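Local coordinates for leucine-rich Immune Molecule 1 (Anopheles gambiae, PDB 3OJA), which probably acts in mosquito innate immunity, using a leucine-rich repeat domain and a helical coiled-coil domain thought to mediate dimerization with a second protein, at residues Ser67-Glu72 against Arg358-Ile363; Gln93-Gly98 against Asn109-Val114; Lys185-Phe190 against Met206-Gln211. All coordinates share one frame; numbering follows the deposited sequence.

Contact 1. Residues Ser67-Glu72 against Arg358-Ile363; sequences SNVLYE and RKQAKI
Val69 packs against Gln360 and Ile363, two residues on neighbouring turns of helix 354-393. Its two methyls divide the work. CG1 meets the aliphatic part of the glutamine at a slant, 3.6 Å from Gln360 CG. CG2 meets the isoleucine, 3.9 Å from Ile363 CD1 and 4.0 Å from Ile363 CG2. The first torsion of Val69 (-70°) sets CG1 beside its own backbone N and CG2 between N and the carbonyl carbon. This splay lets one side chain serve both helix residues.

Beyond CG, Gln360 is extended (chi2 177°), which carries its amide past Val69 to the start of the loop. Gln360 NE2 lies 2.8 Å from Ser67 O, but the bond is bent (117°) and weak. The stronger partner of Gln360 NE2 is the carbonyl O of Asn44, in the preceding repeat loop. One amide nitrogen thus reaches two backbone carbonyls.

Tyr71 adds the last patch. Its CE2 is 4.2 Å from Ile363 CG2, the ring meeting the methyl obliquely. The ring also stacks with Tyr91, and the hydroxyl bonds to Thr364 on the helix. Asn68 turns away from the helix; it occupies the consensus asparagine position of the leucine-rich repeat, and its OD1 bonds to Leu46 N.

The chemistry is a small apolar patch bordered by a buried amide bonded to Asn44 O, with a weak bond to Ser67 O. Apolar packing and the amide join helix 354-393, part of which is predicted to be coiled coil, to a repeat loop. Outside this contact, Lys362 of the same helix forms a salt bridge with an acidic side chain of another protein chain, consistent with a dimerization role.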
loop_
_atom_site.group_PDB
_atom_site.type_symbol
_atom_site.label_atom_id
_atom_site.label_comp_id
_atom_site.label_asym_id
_atom_site.label_seq_id
_atom_site.Cartn_x
_atom_site.Cartn_y
_atom_site.Cartn_z
ATOM N N SER A 67 -36.707 6.002 36.917
ATOM C CA SER A 67 -36.752 7.416 36.550
ATOM C C SER A 67 -36.190 8.332 37.618
ATOM O O SER A 67 -36.774 9.339 37.908
ATOM C CB SER A 67 -38.189 7.834 36.253
ATOM O OG SER A 67 -38.770 7.041 35.236
ATOM N N ASN A 68 -35.073 7.976 38.227
ATOM C CA ASN A 68 -34.261 8.990 38.909
ATOM C C ASN A 68 -33.112 9.530 37.994
ATOM O O ASN A 68 -33.173 9.513 36.756
ATOM C CB ASN A 68 -33.691 8.442 40.214
ATOM C CG ASN A 68 -34.718 8.405 41.348
ATOM O OD1 ASN A 68 -34.585 9.109 42.338
ATOM N ND2 ASN A 68 -35.732 7.566 41.207
ATOM N N VAL A 69 -32.061 10.041 38.587
ATOM C CA VAL A 69 -30.873 10.329 37.793
ATOM C C VAL A 69 -29.691 9.664 38.428
ATOM O O VAL A 69 -28.707 10.326 38.661
ATOM C CB VAL A 69 -30.570 11.840 37.651
ATOM C CG1 VAL A 69 -31.576 12.490 36.785
ATOM C CG2 VAL A 69 -30.526 12.494 38.988
ATOM N N LEU A 70 -29.797 8.368 38.725
ATOM C CA LEU A 70 -28.655 7.604 39.207
ATOM C C LEU A 70 -27.508 7.484 38.153
ATOM O O LEU A 70 -27.763 7.259 36.964
ATOM C CB LEU A 70 -29.111 6.198 39.583
ATOM C CG LEU A 70 -30.157 5.982 40.657
ATOM C CD1 LEU A 70 -30.502 4.569 40.643
ATOM C CD2 LEU A 70 -29.645 6.331 42.032
ATOM N N TYR A 71 -26.251 7.625 38.592
ATOM C CA TYR A 71 -25.063 7.450 37.733
ATOM C C TYR A 71 -24.087 6.429 38.324
ATOM O O TYR A 71 -24.269 5.950 39.442
ATOM C CB TYR A 71 -24.353 8.787 37.562
ATOM C CG TYR A 71 -25.036 9.757 36.606
ATOM C CD1 TYR A 71 -24.598 9.875 35.280
ATOM C CD2 TYR A 71 -26.115 10.569 37.030
ATOM C CE1 TYR A 71 -25.211 10.736 34.388
ATOM C CE2 TYR A 71 -26.740 11.454 36.142
ATOM C CZ TYR A 71 -26.285 11.523 34.813
ATOM O OH TYR A 71 -26.865 12.377 33.900
ATOM N N GLU A 72 -23.061 6.087 37.548
ATOM C CA GLU A 72 -21.928 5.258 38.018
ATOM C C GLU A 72 -22.362 3.928 38.622
ATOM O O GLU A 72 -23.230 3.290 38.077
ATOM C CB GLU A 72 -21.004 6.034 38.969
ATOM C CG GLU A 72 -20.265 7.230 38.297
ATOM C CD GLU A 72 -19.577 8.126 39.334
ATOM O OE1 GLU A 72 -19.879 8.016 40.553
ATOM O OE2 GLU A 72 -18.730 8.945 38.933
ATOM N N ARG A 358 -36.738 19.666 36.823
ATOM C CA ARG A 358 -35.699 20.684 36.818
ATOM C C ARG A 358 -34.671 20.300 37.822
ATOM O O ARG A 358 -33.492 20.399 37.547
ATOM C CB ARG A 358 -36.263 22.078 37.062
ATOM C CG ARG A 358 -37.301 22.463 35.998
ATOM C CD ARG A 358 -37.344 23.964 35.770
ATOM N NE ARG A 358 -38.708 24.445 35.528
ATOM C CZ ARG A 358 -39.579 24.787 36.490
ATOM N NH1 ARG A 358 -39.239 24.702 37.787
ATOM N NH2 ARG A 358 -40.809 25.209 36.156
ATOM N N LYS A 359 -35.106 19.799 38.965
ATOM C CA LYS A 359 -34.162 19.244 39.918
ATOM C C LYS A 359 -33.310 18.147 39.248
ATOM O O LYS A 359 -32.111 18.058 39.515
ATOM C CB LYS A 359 -34.873 18.720 41.179
ATOM C CG LYS A 359 -35.337 19.811 42.198
ATOM C CD LYS A 359 -35.727 19.227 43.557
ATOM C CE LYS A 359 -35.474 20.186 44.712
ATOM N NZ LYS A 359 -34.095 20.025 45.341
ATOM N N GLN A 360 -33.919 17.331 38.375
ATOM C CA GLN A 360 -33.215 16.234 37.664
ATOM C C GLN A 360 -32.260 16.789 36.589
ATOM O O GLN A 360 -31.124 16.313 36.465
ATOM C CB GLN A 360 -34.186 15.257 36.967
ATOM C CG GLN A 360 -34.680 14.087 37.809
ATOM C CD GLN A 360 -35.705 13.207 37.059
ATOM O OE1 GLN A 360 -36.166 13.558 35.980
ATOM N NE2 GLN A 360 -36.047 12.073 37.631
ATOM N N ALA A 361 -32.740 17.778 35.817
ATOM C CA ALA A 361 -32.011 18.347 34.681
ATOM C C ALA A 361 -30.833 19.095 35.190
ATOM O O ALA A 361 -29.901 19.294 34.463
ATOM C CB ALA A 361 -32.875 19.272 33.892
ATOM N N LYS A 362 -30.844 19.511 36.446
ATOM C CA LYS A 362 -29.654 20.139 36.980
ATOM C C LYS A 362 -28.523 19.138 37.116
ATOM O O LYS A 362 -27.408 19.472 36.787
ATOM C CB LYS A 362 -29.902 20.817 38.313
ATOM C CG LYS A 362 -28.628 21.274 38.944
ATOM C CD LYS A 362 -28.873 22.307 39.991
ATOM C CE LYS A 362 -27.718 22.375 40.967
ATOM N NZ LYS A 362 -28.209 22.757 42.350
ATOM N N ILE A 363 -28.783 17.936 37.617
ATOM C CA ILE A 363 -27.714 16.968 37.842
ATOM C C ILE A 363 -27.224 16.376 36.511
ATOM O O ILE A 363 -26.054 16.055 36.318
ATOM C CB ILE A 363 -28.202 15.838 38.736
ATOM C CG1 ILE A 363 -28.428 16.376 40.145
ATOM C CG2 ILE A 363 -27.242 14.709 38.769
ATOM C CD1 ILE A 363 -29.081 15.381 41.097
#

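Contact 2. Residues Gln93-Gly98 against Asn109-Val114; sequences QELLVG and NNISRV. With NAG (2-acetamido-2-deoxy-beta-D-glucopyranose), chain D.
Gln93 and Leu95 have the most surface buried here, with Val114 across from the leucine. The carbonyl of Gln93 accepts a nearly straight bond from the backbone of the facing loop, Ser112 N to Gln93 O at 2.8 Å and 173°. The side chain of Gln93 runs beside Asn110 in the same direction, with Gln93 CG 3.5 Å from Asn110 ND2. That nitrogen is covalently bound to C1 of an N-acetylglucosamine, so the glutamine flanks the root of an N-linked glycan.

Leu95 N donates to Arg113 O over 3.1 Å, and Leu95 forms a parallel bridge with Val114. The leucine side chain is swung anti to its backbone N (chi1 167°). There Leu95 CD2 lies 4.1 Å from Ile111 CD1 and 4.4 Å from Val114 CG1, forming a buried apolar cluster. Arg113 ends away from the interface, in a salt bridge with Asp137.

Strand 91-97 is the middle of a three-stranded parallel sheet. Leu95 also bonds to Ser115 of strand 114-116, while Glu94 and Leu96 pair with strand 73-75 on the other side.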
loop_
_atom_site.group_PDB
_atom_site.type_symbol
_atom_site.label_atom_id
_atom_site.label_comp_id
_atom_site.label_asym_id
_atom_site.label_seq_id
_atom_site.Cartn_x
_atom_site.Cartn_y
_atom_site.Cartn_z
ATOM N N GLN A 93 -24.045 2.604 35.314
ATOM C CA GLN A 93 -23.019 2.023 34.420
ATOM C C GLN A 93 -22.630 0.625 34.785
ATOM O O GLN A 93 -22.358 -0.165 33.889
ATOM C CB GLN A 93 -21.742 2.808 34.426
ATOM C CG GLN A 93 -21.807 4.114 33.764
ATOM C CD GLN A 93 -20.445 4.798 33.748
ATOM O OE1 GLN A 93 -19.586 4.415 32.972
ATOM N NE2 GLN A 93 -20.238 5.783 34.623
ATOM N N GLU A 94 -22.568 0.319 36.077
ATOM C CA GLU A 94 -22.408 -1.067 36.521
ATOM C C GLU A 94 -23.420 -1.350 37.610
ATOM O O GLU A 94 -23.790 -0.459 38.347
ATOM C CB GLU A 94 -21.003 -1.303 37.014
ATOM C CG GLU A 94 -19.963 -0.541 36.125
ATOM C CD GLU A 94 -18.492 -0.807 36.487
ATOM O OE1 GLU A 94 -18.242 -1.726 37.319
ATOM O OE2 GLU A 94 -17.606 -0.092 35.929
ATOM N N LEU A 95 -23.901 -2.589 37.688
ATOM C CA LEU A 95 -25.045 -2.909 38.537
ATOM C C LEU A 95 -24.791 -4.204 39.236
ATOM O O LEU A 95 -24.501 -5.186 38.572
ATOM C CB LEU A 95 -26.299 -3.046 37.660
ATOM C CG LEU A 95 -27.546 -3.671 38.281
ATOM C CD1 LEU A 95 -27.995 -2.796 39.417
ATOM C CD2 LEU A 95 -28.649 -3.890 37.243
ATOM N N LEU A 96 -24.880 -4.240 40.564
ATOM C CA LEU A 96 -24.692 -5.519 41.274
ATOM C C LEU A 96 -25.878 -5.772 42.186
ATOM O O LEU A 96 -26.214 -4.935 42.970
ATOM C CB LEU A 96 -23.405 -5.523 42.090
ATOM C CG LEU A 96 -22.052 -5.124 41.463
ATOM C CD1 LEU A 96 -21.834 -3.610 41.227
ATOM C CD2 LEU A 96 -21.031 -5.629 42.407
ATOM N N VAL A 97 -26.507 -6.929 42.081
ATOM C CA VAL A 97 -27.694 -7.251 42.835
ATOM C C VAL A 97 -27.391 -8.525 43.606
ATOM O O VAL A 97 -26.351 -9.205 43.345
ATOM C CB VAL A 97 -28.871 -7.558 41.892
ATOM C CG1 VAL A 97 -29.240 -6.369 41.090
ATOM C CG2 VAL A 97 -28.539 -8.735 40.922
ATOM N N GLY A 98 -28.316 -8.907 44.501
ATOM C CA GLY A 98 -28.084 -10.001 45.442
ATOM C C GLY A 98 -28.749 -11.304 45.108
ATOM O O GLY A 98 -29.446 -11.379 44.106
ATOM N N ASN A 109 -30.629 2.528 30.519
ATOM C CA ASN A 109 -29.528 2.994 31.315
ATOM C C ASN A 109 -28.262 3.171 30.465
ATOM O O ASN A 109 -28.366 3.338 29.242
ATOM C CB ASN A 109 -29.354 2.061 32.508
ATOM C CG ASN A 109 -30.259 2.455 33.665
ATOM O OD1 ASN A 109 -29.921 3.304 34.497
ATOM N ND2 ASN A 109 -31.412 1.852 33.706
ATOM N N ASN A 110 -27.105 3.218 31.121
ATOM C CA ASN A 110 -25.816 3.246 30.460
ATOM C C ASN A 110 -25.036 2.000 30.910
ATOM O O ASN A 110 -23.824 2.019 31.101
ATOM C CB ASN A 110 -25.101 4.528 30.863
ATOM C CG ASN A 110 -23.823 4.802 30.046
ATOM O OD1 ASN A 110 -23.702 4.409 28.839
ATOM N ND2 ASN A 110 -22.831 5.482 30.732
ATOM N N ILE A 111 -25.757 0.912 31.106
ATOM C CA ILE A 111 -25.196 -0.234 31.774
ATOM C C ILE A 111 -24.237 -0.982 30.870
ATOM O O ILE A 111 -24.555 -1.289 29.697
ATOM C CB ILE A 111 -26.309 -1.200 32.240
ATOM C CG1 ILE A 111 -27.140 -0.549 33.354
ATOM C CG2 ILE A 111 -25.750 -2.438 32.783
ATOM C CD1 ILE A 111 -28.240 -1.483 34.002
ATOM N N SER A 112 -23.072 -1.321 31.422
ATOM C CA SER A 112 -22.131 -2.187 30.722
ATOM C C SER A 112 -21.463 -3.259 31.586
ATOM O O SER A 112 -20.482 -3.777 31.181
ATOM C CB SER A 112 -21.053 -1.324 30.063
ATOM O OG SER A 112 -20.205 -0.685 31.003
ATOM N N ARG A 113 -21.957 -3.542 32.783
ATOM C CA ARG A 113 -21.557 -4.708 33.592
ATOM C C ARG A 113 -22.696 -4.961 34.573
ATOM O O ARG A 113 -23.337 -4.027 35.056
ATOM C CB ARG A 113 -20.326 -4.466 34.473
ATOM C CG ARG A 113 -19.028 -4.169 33.814
ATOM C CD ARG A 113 -18.361 -5.444 33.262
ATOM N NE ARG A 113 -16.923 -5.255 33.013
ATOM C CZ ARG A 113 -16.403 -4.653 31.936
ATOM N NH1 ARG A 113 -17.198 -4.171 30.966
ATOM N NH2 ARG A 113 -15.078 -4.528 31.828
ATOM N N VAL A 114 -22.914 -6.207 34.933
ATOM C CA VAL A 114 -23.957 -6.548 35.871
ATOM C C VAL A 114 -23.510 -7.763 36.609
ATOM O O VAL A 114 -23.169 -8.755 35.973
ATOM C CB VAL A 114 -25.227 -7.016 35.157
ATOM C CG1 VAL A 114 -26.260 -7.490 36.183
ATOM C CG2 VAL A 114 -25.755 -5.953 34.243
HETATM C C1 NAG D . -21.742 6.153 30.043
HETATM C C2 NAG D . -21.590 7.664 30.297
HETATM C C3 NAG D . -20.230 8.290 29.863
HETATM C C4 NAG D . -19.069 7.350 30.249
HETATM C C5 NAG D . -19.327 5.985 29.624
HETATM C C6 NAG D . -18.155 5.060 29.921
HETATM C C7 NAG D . -23.573 9.071 30.549
HETATM C C8 NAG D . -24.433 10.141 29.903
HETATM N N2 NAG D . -22.767 8.342 29.739
HETATM O O3 NAG D . -19.994 9.636 30.329
HETATM O O4 NAG D . -17.793 7.896 29.927
HETATM O O5 NAG D . -20.530 5.411 30.154
HETATM O O6 NAG D . -18.456 4.216 31.021
HETATM O O7 NAG D . -23.648 8.902 31.787
#

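Contact 3. Residues Lys185-Phe190 against Met206-Gln211; sequences KGQVVF and MGPEFQ
The flat amide of Gln187 comes up to the turn 208-211, with Gln187 CD 3.6 Å from Pro208 O. Gln211 meets it through its CB, and the two amides do not stack. Two phenyl rings lie within the segments and do not cross the contact. Met206 CG sits 3.8 Å above one face of the Phe210 ring, over its centre, and Glu209 OE2 lies at the ring edge in plane. Val188 CG1 covers a face of the Phe190 ring, toward the rim.

Glu209 has the most surface buried. Its CB approaches the main chain, 3.2 Å from Gly186 O, and its CG is 3.6 Å from Lys185 N. The first torsion (64°) holds CG between the backbone N and carbonyl carbon, and a bend at chi2 folds the acid back over its own turn. Gly207 N donates to Glu209 OE2 at 2.9 Å, from above the carboxylate plane. This bond lies at the start of the 3-10 segment.

Ser212 joins the sides: its OG bonds to Val188 N and Glu209 O. Phe210 is buried against Leu198, Leu221 and Leu233. The contact thus sets side-chain carbons and an amide against neighbouring main chain, joining successive repeat loops at the surface, with one carboxylate oxygen bonded to Gly207 N just before the turn.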
loop_
_atom_site.group_PDB
_atom_site.type_symbol
_atom_site.label_atom_id
_atom_site.label_comp_id
_atom_site.label_asym_id
_atom_site.label_seq_id
_atom_site.Cartn_x
_atom_site.Cartn_y
_atom_site.Cartn_z
ATOM N N LYS A 185 -22.335 -18.730 17.725
ATOM C CA LYS A 185 -21.499 -19.924 17.894
ATOM C C LYS A 185 -21.885 -20.693 19.172
ATOM O O LYS A 185 -22.270 -20.081 20.149
ATOM C CB LYS A 185 -20.021 -19.509 18.043
ATOM C CG LYS A 185 -19.105 -20.663 18.485
ATOM C CD LYS A 185 -17.618 -20.301 18.505
ATOM C CE LYS A 185 -17.265 -19.256 19.594
ATOM N NZ LYS A 185 -15.822 -18.818 19.569
ATOM N N GLY A 186 -21.732 -22.020 19.204
ATOM C CA GLY A 186 -21.936 -22.802 20.430
ATOM C C GLY A 186 -23.086 -23.764 20.239
ATOM O O GLY A 186 -24.069 -23.433 19.573
ATOM N N GLN A 187 -22.960 -24.980 20.763
ATOM C CA GLN A 187 -24.088 -25.918 20.739
ATOM C C GLN A 187 -24.556 -26.101 22.172
ATOM O O GLN A 187 -23.757 -26.472 23.011
ATOM C CB GLN A 187 -23.674 -27.257 20.147
ATOM C CG GLN A 187 -23.040 -27.118 18.773
ATOM C CD GLN A 187 -24.015 -26.671 17.670
ATOM O OE1 GLN A 187 -23.605 -25.987 16.702
ATOM N NE2 GLN A 187 -25.310 -27.040 17.814
ATOM N N VAL A 188 -25.823 -25.798 22.457
ATOM C CA VAL A 188 -26.407 -25.983 23.796
ATOM C C VAL A 188 -27.873 -26.365 23.629
ATOM O O VAL A 188 -28.567 -25.717 22.839
ATOM C CB VAL A 188 -26.376 -24.671 24.561
ATOM C CG1 VAL A 188 -27.087 -24.786 25.903
ATOM C CG2 VAL A 188 -24.931 -24.214 24.715
ATOM N N VAL A 189 -28.376 -27.372 24.345
ATOM C CA VAL A 189 -29.786 -27.716 24.170
ATOM C C VAL A 189 -30.623 -26.848 25.073
ATOM O O VAL A 189 -30.608 -27.031 26.292
ATOM C CB VAL A 189 -30.101 -29.144 24.567
ATOM C CG1 VAL A 189 -31.564 -29.469 24.254
ATOM C CG2 VAL A 189 -29.115 -30.126 23.913
ATOM N N PHE A 190 -31.355 -25.901 24.494
ATOM C CA PHE A 190 -32.219 -25.039 25.277
ATOM C C PHE A 190 -33.587 -25.673 25.381
ATOM O O PHE A 190 -34.460 -25.344 24.591
ATOM C CB PHE A 190 -32.355 -23.687 24.605
ATOM C CG PHE A 190 -31.158 -22.818 24.769
ATOM C CD1 PHE A 190 -30.725 -22.457 26.039
ATOM C CD2 PHE A 190 -30.475 -22.345 23.661
ATOM C CE1 PHE A 190 -29.620 -21.624 26.216
ATOM C CE2 PHE A 190 -29.357 -21.529 23.804
ATOM C CZ PHE A 190 -28.921 -21.161 25.094
ATOM N N MET A 206 -26.493 -18.399 9.149
ATOM C CA MET A 206 -27.218 -19.163 10.100
ATOM C C MET A 206 -26.651 -20.605 10.298
ATOM O O MET A 206 -27.172 -21.547 9.767
ATOM C CB MET A 206 -28.633 -19.184 9.594
ATOM C CG MET A 206 -29.639 -19.487 10.673
ATOM S SD MET A 206 -31.311 -19.412 10.032
ATOM C CE MET A 206 -32.258 -19.937 11.496
ATOM N N GLY A 207 -25.617 -20.806 11.091
ATOM C CA GLY A 207 -24.941 -22.099 11.100
ATOM C C GLY A 207 -25.358 -23.191 12.063
ATOM O O GLY A 207 -26.352 -23.134 12.712
ATOM N N PRO A 208 -24.563 -24.231 12.171
ATOM C CA PRO A 208 -24.911 -25.361 13.026
ATOM C C PRO A 208 -25.388 -24.900 14.367
ATOM O O PRO A 208 -26.170 -25.570 14.983
ATOM C CB PRO A 208 -23.563 -26.036 13.294
ATOM C CG PRO A 208 -22.680 -25.526 12.349
ATOM C CD PRO A 208 -23.135 -24.190 11.910
ATOM N N GLU A 209 -24.857 -23.787 14.848
ATOM C CA GLU A 209 -25.088 -23.363 16.230
ATOM C C GLU A 209 -26.593 -23.047 16.490
ATOM O O GLU A 209 -27.045 -23.034 17.642
ATOM C CB GLU A 209 -24.137 -22.192 16.575
ATOM C CG GLU A 209 -24.378 -20.913 15.753
ATOM C CD GLU A 209 -23.779 -20.899 14.330
ATOM O OE1 GLU A 209 -22.824 -21.682 14.067
ATOM O OE2 GLU A 209 -24.233 -20.042 13.505
ATOM N N PHE A 210 -27.366 -22.847 15.416
ATOM C CA PHE A 210 -28.798 -22.660 15.555
ATOM C C PHE A 210 -29.611 -23.910 15.829
ATOM O O PHE A 210 -30.832 -23.850 15.859
ATOM C CB PHE A 210 -29.377 -21.961 14.355
ATOM C CG PHE A 210 -29.151 -20.506 14.380
ATOM C CD1 PHE A 210 -30.167 -19.637 14.729
ATOM C CD2 PHE A 210 -27.883 -19.981 14.075
ATOM C CE1 PHE A 210 -29.949 -18.234 14.732
ATOM C CE2 PHE A 210 -27.646 -18.592 14.096
ATOM C CZ PHE A 210 -28.697 -17.712 14.427
ATOM N N GLN A 211 -28.969 -25.042 16.039
ATOM C CA GLN A 211 -29.699 -26.200 16.538
ATOM C C GLN A 211 -30.025 -25.963 18.006
ATOM O O GLN A 211 -30.842 -26.655 18.620
ATOM C CB GLN A 211 -28.864 -27.470 16.378
ATOM C CG GLN A 211 -29.283 -28.297 15.175
ATOM C CD GLN A 211 -30.645 -28.866 15.432
ATOM O OE1 GLN A 211 -31.585 -28.637 14.684
ATOM N NE2 GLN A 211 -30.771 -29.576 16.548
#

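Contacts 1 and 2 are neighbours, their centres about 17 Å apart. Both use leucine-rich repeat loops, and contact 1 adds helix 354-393. They touch through the backbone, where Glu72 O lies 3.0 Å from Gln93 N, a probable hydrogen bond between successive repeats. The sugar on Asn110 links them again: it borders Gln93 in contact 2 and touches Tyr71 in contact 1, with Lys370 and Glu374 of the helix also close to it. Contact 3 belongs to a later part of the solenoid. Its centre is about 28 Å from that of contact 2 and about 42 Å from that of contact 1. Contacts 2 and 3 join nearby repeats, whereas contact 1 spans nearly 290 residues of sequence.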